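PDB 5WH8: putative carbohydrate-active enzyme from Uncultured organism, which probably hydrolyses O-glycosidic bonds, as a cellulase of glycoside hydrolase family 5, with this chain holding the catalytic TIM-barrel domain of a longer protein. Local coordinates for residues A[21-24]-A[25-29]; A[80-83]-A[84-87]; A[182-185]-A[186-190]. All blocks are in the same frame, centred on the assembly; numbering follows the deposited sequence.

Contact 1: A[21-24]-A[25-29]; sequences MVSE and CGKPV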
loop_
_atom_site.group_PDB
_atom_site.type_symbol
_atom_site.label_atom_id
_atom_site.label_comp_id
_atom_site.label_asym_id
_atom_site.label_seq_id
_atom_site.Cartn_x
_atom_site.Cartn_y
_atom_site.Cartn_z
ATOM N N MET A 21 14.451 -0.947 -1.024
ATOM C CA MET A 21 13.843 -2.224 -0.674
ATOM C C MET A 21 14.503 -3.323 -1.529
ATOM O O MET A 21 14.645 -3.167 -2.744
ATOM C CB MET A 21 12.325 -2.154 -0.894
ATOM C CG MET A 21 11.560 -3.389 -0.407
ATOM S SD MET A 21 9.755 -3.221 -0.559
ATOM C CE MET A 21 9.541 -3.291 -2.346
ATOM N N VAL A 22 14.947 -4.402 -0.884
ATOM C CA VAL A 22 15.646 -5.504 -1.555
ATOM C C VAL A 22 14.983 -6.862 -1.315
ATOM O O VAL A 22 14.249 -7.044 -0.350
ATOM C CB VAL A 22 17.129 -5.586 -1.090
ATOM C CG1 VAL A 22 17.878 -4.338 -1.484
ATOM C CG2 VAL A 22 17.247 -5.810 0.403
ATOM N N SER A 23 15.255 -7.813 -2.213
ATOM C CA SER A 23 14.740 -9.167 -2.100
ATOM C C SER A 23 15.514 -9.998 -1.066
ATOM O O SER A 23 16.475 -9.532 -0.445
ATOM C CB SER A 23 14.825 -9.845 -3.450
ATOM O OG SER A 23 16.198 -10.026 -3.768
ATOM N N GLU A 24 15.080 -11.241 -0.901
ATOM C CA GLU A 24 15.688 -12.152 0.056
ATOM C C GLU A 24 17.132 -12.482 -0.345
ATOM O O GLU A 24 17.922 -12.912 0.502
ATOM C CB GLU A 24 14.826 -13.414 0.182
ATOM C CG GLU A 24 15.236 -14.337 1.333
ATOM C CD GLU A 24 14.218 -15.433 1.648
ATOM O OE1 GLU A 24 12.986 -15.242 1.502
ATOM O OE2 GLU A 24 14.673 -16.531 2.057
ATOM N N CYS A 25 17.483 -12.257 -1.615
ATOM C CA CYS A 25 18.862 -12.439 -2.083
ATOM C C CYS A 25 19.599 -11.099 -2.240
ATOM O O CYS A 25 20.659 -11.024 -2.869
ATOM C CB CYS A 25 18.884 -13.233 -3.389
ATOM S SG CYS A 25 17.949 -12.543 -4.777
ATOM N N GLY A 26 19.042 -10.034 -1.669
ATOM C CA GLY A 26 19.735 -8.755 -1.604
ATOM C C GLY A 26 19.727 -7.877 -2.849
ATOM O O GLY A 26 20.484 -6.910 -2.916
ATOM N N LYS A 27 18.867 -8.185 -3.812
ATOM C CA LYS A 27 18.775 -7.417 -5.059
ATOM C C LYS A 27 17.682 -6.349 -4.949
ATOM O O LYS A 27 16.632 -6.618 -4.370
ATOM C CB LYS A 27 18.466 -8.338 -6.239
ATOM C CG LYS A 27 19.473 -9.473 -6.476
ATOM C CD LYS A 27 18.975 -10.384 -7.598
ATOM C CE LYS A 27 19.979 -11.463 -7.944
ATOM N NZ LYS A 27 19.444 -12.339 -9.024
ATOM N N PRO A 28 17.910 -5.143 -5.500
ATOM C CA PRO A 28 16.862 -4.104 -5.495
ATOM C C PRO A 28 15.579 -4.571 -6.185
ATOM O O PRO A 28 15.657 -5.212 -7.242
ATOM C CB PRO A 28 17.497 -2.950 -6.275
ATOM C CG PRO A 28 18.970 -3.181 -6.150
ATOM C CD PRO A 28 19.131 -4.674 -6.186
ATOM N N VAL A 29 14.428 -4.237 -5.594
ATOM C CA VAL A 29 13.108 -4.628 -6.114
ATOM C C VAL A 29 12.228 -3.401 -6.205
ATOM O O VAL A 29 12.214 -2.615 -5.265
ATOM C CB VAL A 29 12.416 -5.678 -5.184
ATOM C CG1 VAL A 29 10.950 -5.932 -5.573
ATOM C CG2 VAL A 29 13.171 -6.994 -5.189
#

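Contact 2: A[80-83]-A[84-87]; sequences WKSK and DDYN. With EDO (1,2-ethanediol), chain J.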
loop_
_atom_site.group_PDB
_atom_site.type_symbol
_atom_site.label_atom_id
_atom_site.label_comp_id
_atom_site.label_asym_id
_atom_site.label_seq_id
_atom_site.Cartn_x
_atom_site.Cartn_y
_atom_site.Cartn_z
ATOM N N TRP A 80 -20.448 -2.312 10.030
ATOM C CA TRP A 80 -20.453 -3.294 8.957
ATOM C C TRP A 80 -20.122 -4.693 9.505
ATOM O O TRP A 80 -20.924 -5.627 9.361
ATOM C CB TRP A 80 -19.455 -2.865 7.876
ATOM C CG TRP A 80 -19.340 -3.789 6.684
ATOM C CD1 TRP A 80 -20.319 -4.126 5.809
ATOM C CD2 TRP A 80 -18.152 -4.451 6.237
ATOM N NE1 TRP A 80 -19.822 -4.964 4.838
ATOM C CE2 TRP A 80 -18.490 -5.176 5.076
ATOM C CE3 TRP A 80 -16.841 -4.497 6.699
ATOM C CZ2 TRP A 80 -17.559 -5.935 4.374
ATOM C CZ3 TRP A 80 -15.912 -5.264 6.004
ATOM C CH2 TRP A 80 -16.283 -5.978 4.857
ATOM N N LYS A 81 -18.953 -4.824 10.131
ATOM C CA LYS A 81 -18.536 -6.028 10.869
ATOM C C LYS A 81 -18.000 -5.670 12.251
ATOM O O LYS A 81 -17.439 -4.604 12.425
ATOM C CB LYS A 81 -17.441 -6.790 10.094
ATOM C CG LYS A 81 -17.923 -7.480 8.849
ATOM C CD LYS A 81 -16.767 -8.221 8.178
ATOM C CE LYS A 81 -17.193 -8.831 6.879
ATOM N NZ LYS A 81 -17.997 -10.083 7.081
ATOM N N SER A 82 -18.140 -6.567 13.245
ATOM C CA SER A 82 -17.414 -6.417 14.507
ATOM C C SER A 82 -15.905 -6.358 14.237
ATOM O O SER A 82 -15.445 -6.900 13.234
ATOM C CB SER A 82 -17.718 -7.578 15.465
ATOM O OG SER A 82 -16.993 -8.730 15.078
ATOM N N LYS A 83 -15.151 -5.712 15.119
ATOM C CA LYS A 83 -13.705 -5.563 14.955
ATOM C C LYS A 83 -12.977 -6.900 14.758
ATOM O O LYS A 83 -12.121 -7.023 13.869
ATOM C CB LYS A 83 -13.128 -4.795 16.154
ATOM C CG LYS A 83 -13.610 -3.349 16.192
ATOM C CD LYS A 83 -13.252 -2.624 17.464
ATOM C CE LYS A 83 -13.980 -1.273 17.510
ATOM N NZ LYS A 83 -13.695 -0.508 18.762
ATOM N N ASP A 84 -13.306 -7.916 15.554
ATOM C CA ASP A 84 -12.629 -9.205 15.412
ATOM C C ASP A 84 -13.055 -9.935 14.135
ATOM O O ASP A 84 -12.254 -10.658 13.534
ATOM C CB ASP A 84 -12.887 -10.090 16.639
ATOM C CG ASP A 84 -12.108 -9.634 17.855
ATOM O OD1 ASP A 84 -10.867 -9.815 17.856
ATOM O OD2 ASP A 84 -12.722 -9.100 18.810
ATOM N N ASP A 85 -14.306 -9.769 13.717
ATOM C CA ASP A 85 -14.723 -10.341 12.437
ATOM C C ASP A 85 -14.092 -9.605 11.237
ATOM O O ASP A 85 -13.840 -10.207 10.203
ATOM C CB ASP A 85 -16.230 -10.328 12.288
ATOM C CG ASP A 85 -16.910 -11.311 13.221
ATOM O OD1 ASP A 85 -16.346 -12.402 13.448
ATOM O OD2 ASP A 85 -18.016 -10.991 13.709
ATOM N N TYR A 86 -13.874 -8.306 11.373
ATOM C CA TYR A 86 -13.191 -7.542 10.329
ATOM C C TYR A 86 -11.761 -8.102 10.227
ATOM O O TYR A 86 -11.237 -8.310 9.123
ATOM C CB TYR A 86 -13.226 -6.041 10.684
ATOM C CG TYR A 86 -13.141 -5.054 9.543
ATOM C CD1 TYR A 86 -12.279 -5.264 8.472
ATOM C CD2 TYR A 86 -13.901 -3.891 9.556
ATOM C CE1 TYR A 86 -12.181 -4.350 7.435
ATOM C CE2 TYR A 86 -13.802 -2.963 8.505
ATOM C CZ TYR A 86 -12.929 -3.201 7.463
ATOM O OH TYR A 86 -12.801 -2.299 6.414
ATOM N N ASN A 87 -11.146 -8.406 11.375
ATOM C CA ASN A 87 -9.838 -9.077 11.388
ATOM C C ASN A 87 -9.865 -10.377 10.576
ATOM O O ASN A 87 -8.938 -10.679 9.812
ATOM C CB ASN A 87 -9.388 -9.406 12.832
ATOM C CG ASN A 87 -8.945 -8.198 13.625
ATOM O OD1 ASN A 87 -8.920 -7.081 13.124
ATOM N ND2 ASN A 87 -8.597 -8.425 14.903
HETATM C C1 EDO J . -9.411 -12.308 16.126
HETATM O O1 EDO J . -9.321 -10.882 15.998
HETATM C C2 EDO J . -9.663 -12.977 14.779
HETATM O O2 EDO J . -11.017 -12.757 14.361
#

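Contact 3: A[182-185]-A[186-190]; sequences CGTP and TWSQD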
loop_
_atom_site.group_PDB
_atom_site.type_symbol
_atom_site.label_atom_id
_atom_site.label_comp_id
_atom_site.label_asym_id
_atom_site.label_seq_id
_atom_site.Cartn_x
_atom_site.Cartn_y
_atom_site.Cartn_z
ATOM N N CYS A 182 5.561 3.743 7.262
ATOM C CA CYS A 182 5.062 4.786 8.151
ATOM C C CYS A 182 4.626 6.028 7.407
ATOM O O CYS A 182 5.430 6.628 6.686
ATOM C CB CYS A 182 6.152 5.179 9.158
ATOM S SG CYS A 182 5.590 6.380 10.429
ATOM N N GLY A 183 3.363 6.432 7.599
ATOM C CA GLY A 183 2.811 7.620 6.978
ATOM C C GLY A 183 3.509 8.884 7.442
ATOM O O GLY A 183 4.218 8.873 8.459
ATOM N N THR A 184 3.326 9.959 6.677
ATOM C CA THR A 184 3.983 11.232 6.973
ATOM C C THR A 184 2.952 12.364 6.932
ATOM O O THR A 184 1.821 12.166 6.460
ATOM C CB THR A 184 5.160 11.485 6.000
ATOM O OG1 THR A 184 4.725 11.396 4.638
ATOM C CG2 THR A 184 6.290 10.450 6.254
ATOM N N PRO A 185 3.289 13.529 7.517
ATOM C CA PRO A 185 2.292 14.613 7.584
ATOM C C PRO A 185 1.839 15.167 6.225
ATOM O O PRO A 185 2.445 14.921 5.176
ATOM C CB PRO A 185 3.017 15.704 8.396
ATOM C CG PRO A 185 4.044 14.969 9.193
ATOM C CD PRO A 185 4.508 13.839 8.294
ATOM N N THR A 186 0.743 15.923 6.283
ATOM C CA THR A 186 0.106 16.547 5.124
ATOM C C THR A 186 -0.247 15.482 4.050
ATOM O O THR A 186 0.137 15.548 2.879
ATOM C CB THR A 186 0.981 17.684 4.551
ATOM O OG1 THR A 186 1.418 18.548 5.617
ATOM C CG2 THR A 186 0.185 18.508 3.555
ATOM N N TRP A 187 -1.020 14.493 4.495
ATOM C CA TRP A 187 -1.509 13.410 3.643
ATOM C C TRP A 187 -0.352 12.655 2.994
ATOM O O TRP A 187 -0.364 12.353 1.788
ATOM C CB TRP A 187 -2.483 13.922 2.569
ATOM C CG TRP A 187 -3.761 14.537 3.121
ATOM C CD1 TRP A 187 -4.899 13.873 3.514
ATOM C CD2 TRP A 187 -4.010 15.924 3.365
ATOM N NE1 TRP A 187 -5.842 14.770 3.966
ATOM C CE2 TRP A 187 -5.326 16.033 3.876
ATOM C CE3 TRP A 187 -3.266 17.088 3.166
ATOM C CZ2 TRP A 187 -5.893 17.252 4.218
ATOM C CZ3 TRP A 187 -3.842 18.303 3.509
ATOM C CH2 TRP A 187 -5.150 18.370 4.015
ATOM N N SER A 188 0.620 12.316 3.843
ATOM C CA SER A 188 1.844 11.595 3.447
ATOM C C SER A 188 2.570 12.309 2.301
ATOM O O SER A 188 2.998 11.690 1.303
ATOM C CB SER A 188 1.542 10.121 3.119
ATOM O OG SER A 188 1.297 9.435 4.328
ATOM N N GLN A 189 2.775 13.615 2.502
ATOM C CA GLN A 189 3.648 14.418 1.643
ATOM C C GLN A 189 4.978 14.756 2.303
ATOM O O GLN A 189 5.990 14.856 1.612
ATOM C CB GLN A 189 2.950 15.716 1.220
ATOM C CG GLN A 189 1.755 15.463 0.287
ATOM C CD GLN A 189 0.886 16.687 0.062
ATOM O OE1 GLN A 189 1.335 17.825 0.218
ATOM N NE2 GLN A 189 -0.374 16.457 -0.256
ATOM N N ASP A 190 4.977 14.939 3.620
ATOM C CA ASP A 190 6.119 15.586 4.303
ATOM C C ASP A 190 7.229 14.581 4.698
ATOM O O ASP A 190 7.700 14.527 5.843
ATOM C CB ASP A 190 5.623 16.374 5.527
ATOM C CG ASP A 190 4.767 17.590 5.147
ATOM O OD1 ASP A 190 4.762 18.027 3.971
ATOM O OD2 ASP A 190 4.055 18.106 6.034
#

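Contact 1: A[21-24]-A[25-29]
Ser23 and Lys27 close a tight hairpin, a type I turn from Ser23 to Gly26 followed by a G1-type beta bulge, with Gly26 in the left-handed conformation such a bulge needs. Three backbone bonds join the arms: Ser23 O takes Gly26 N at 2.9 Å to shut the turn, and Ser23 N gives to Lys27 O at 2.8 Å, so that one residue on the first arm faces two on the other. Beyond the bridge of Val22 with Pro28, Val29 N bonds Met21 O at 3.1 Å.

Among the side chains, the hydroxyl of Ser23 does the polar work. A chi1 of 68° sets Ser23 OG between the backbone N and the carbonyl carbon and points it into the bend, where it accepts from Lys27 N at 3.2 Å and, weakly, from Cys25 N in the manner of an ST turn. Cys25 SG lies 3.2 Å from the same Ser23 OG. A single hydroxyl oxygen thus takes two amides of the bend, the one from Cys25 only weakly.

Apolar contacts line the arms. Val29 CG2 lies against the CB of Ser23 at 3.7 Å, while the Met21 chain, bent at its last torsion (chi3 70°), brings its methyl alongside Val29, a loose approach of 4.4 Å from Met21 CE to Val29 CG1.

Cys25 ties the bend to the C-terminal tail through its disulfide with Cys316, and Lys27 adds a salt bridge to Glu314; Glu24 reaches Lys13 and Lys140. Strand 20-22 pairs antiparallel with strand 15-17, helix 7-11 lies beside Ser23 and Val29, and Met21 touches Leu31 and Ser267, just ahead of barrel strands 32-36 and 268-273, which places the hairpin at the N-terminal end of the barrel.

Contact 2: A[80-83]-A[84-87]
Trp80 and Tyr86 both swing their rings anti to the backbone N (chi1 180° and -154°), and the two side chains meet at about a right angle. The CE3-CZ3 edge of the indole is directed at one face of the phenol in a T-shaped stack, planes at 75°, with Trp80 CE3 3.9 Å from Tyr86 CE2.

Ser82 is the N-cap of the helix. Ser82 OG, turned between the backbone N and the carbonyl carbon, accepts from Asp85 N at 3.2 Å and gives a weak bond to Asp85 OD2, so the carboxylate and the first turn's amide share one hydroxyl. Behind the cap, Tyr86 N bonds Ser82 O at 2.8 Å and Asn87 N bonds Lys83 O.

A 1,2-ethanediol, probably from the crystallisation liquor, bridges Asp84 and Asn87, about one turn apart on the helix: its O1 gives to Asp84 OD1 at 2.6 Å and accepts from Asn87 ND2 at 2.8 Å, while its O2 gives to Asp84 O.

This start of helix 83-100, which follows barrel strand 62-68, leans on helix 122-135 through Asn87 and the Lys83-Asp124 salt bridge; Tyr75 meets the Tyr86 ring, and Tyr89 makes a second edge-to-face pair with Trp80.

Contact 3: A[182-185]-A[186-190]
Pro185, Thr184 and Ser188 hold together a single turn of left-handed helix: Thr186, Trp187 and Ser188 all have positive phi near 55°, an uncommon run of conformations. The turn follows barrel strand 180-182, at the C-terminal end of the TIM barrel, where enzymes of this fold carry their active sites.

Pro185, with the most surface buried here, acts through both its carbonyl and its ring. Pro185 O accepts from both Gln189 N and Asp190 N, each at 3.0 Å and from opposite faces of the carbonyl plane, so two successive amides are satisfied by one atom as the chain leaves the turn. The proline ring lies obliquely against the Asp190 side chain, Pro185 CB 3.5 Å from Asp190 OD2.

Thr184 and Ser188 clasp each other. Ser188 turns OG anti to its own carbonyl carbon (chi1 -73°), back toward the entering chain, where it accepts a nearly straight bond from Thr184 N at 3.1 Å; Ser188 N returns a weak one to Thr184 O. Ser188 OG is also bonded to Asn148 O, which links the turn to the Asn148-Glu149-Pro150 loop, an Asn-Glu-Pro sequence characteristic of family 5. Thr184 OG1 is bonded to Thr207 O of the next barrel strand.

Asp190, whose OD1 pairs with Lys222, also reaches back to the beginning of the turn: Thr186 OG1 gives to Asp190 OD2 at 2.7 Å, from 41° above the carboxylate plane.

Overall arrangement
All three contacts are local, between residues a few positions apart in one TIM-barrel domain, but they join different elements. Contacts 1 and 2 lie on opposite sides of the chain's centre, their own centres 35 Å apart; contact 3, centred about 14 Å from the chain's centre, is the most central and directly continues a barrel strand. Contact 1 is a hairpin knit mainly by backbone bonds and tied covalently to the tail. Contact 2, the outermost, combines a capped helix start with an aromatic pair. Contact 3 depends on one doubly used carbonyl and on hydroxyls that bond neighbouring barrel strands and loops. All are partly buried: contact 3 has four buried residues to one exposed, contact 1 four to three, contact 2 two to two.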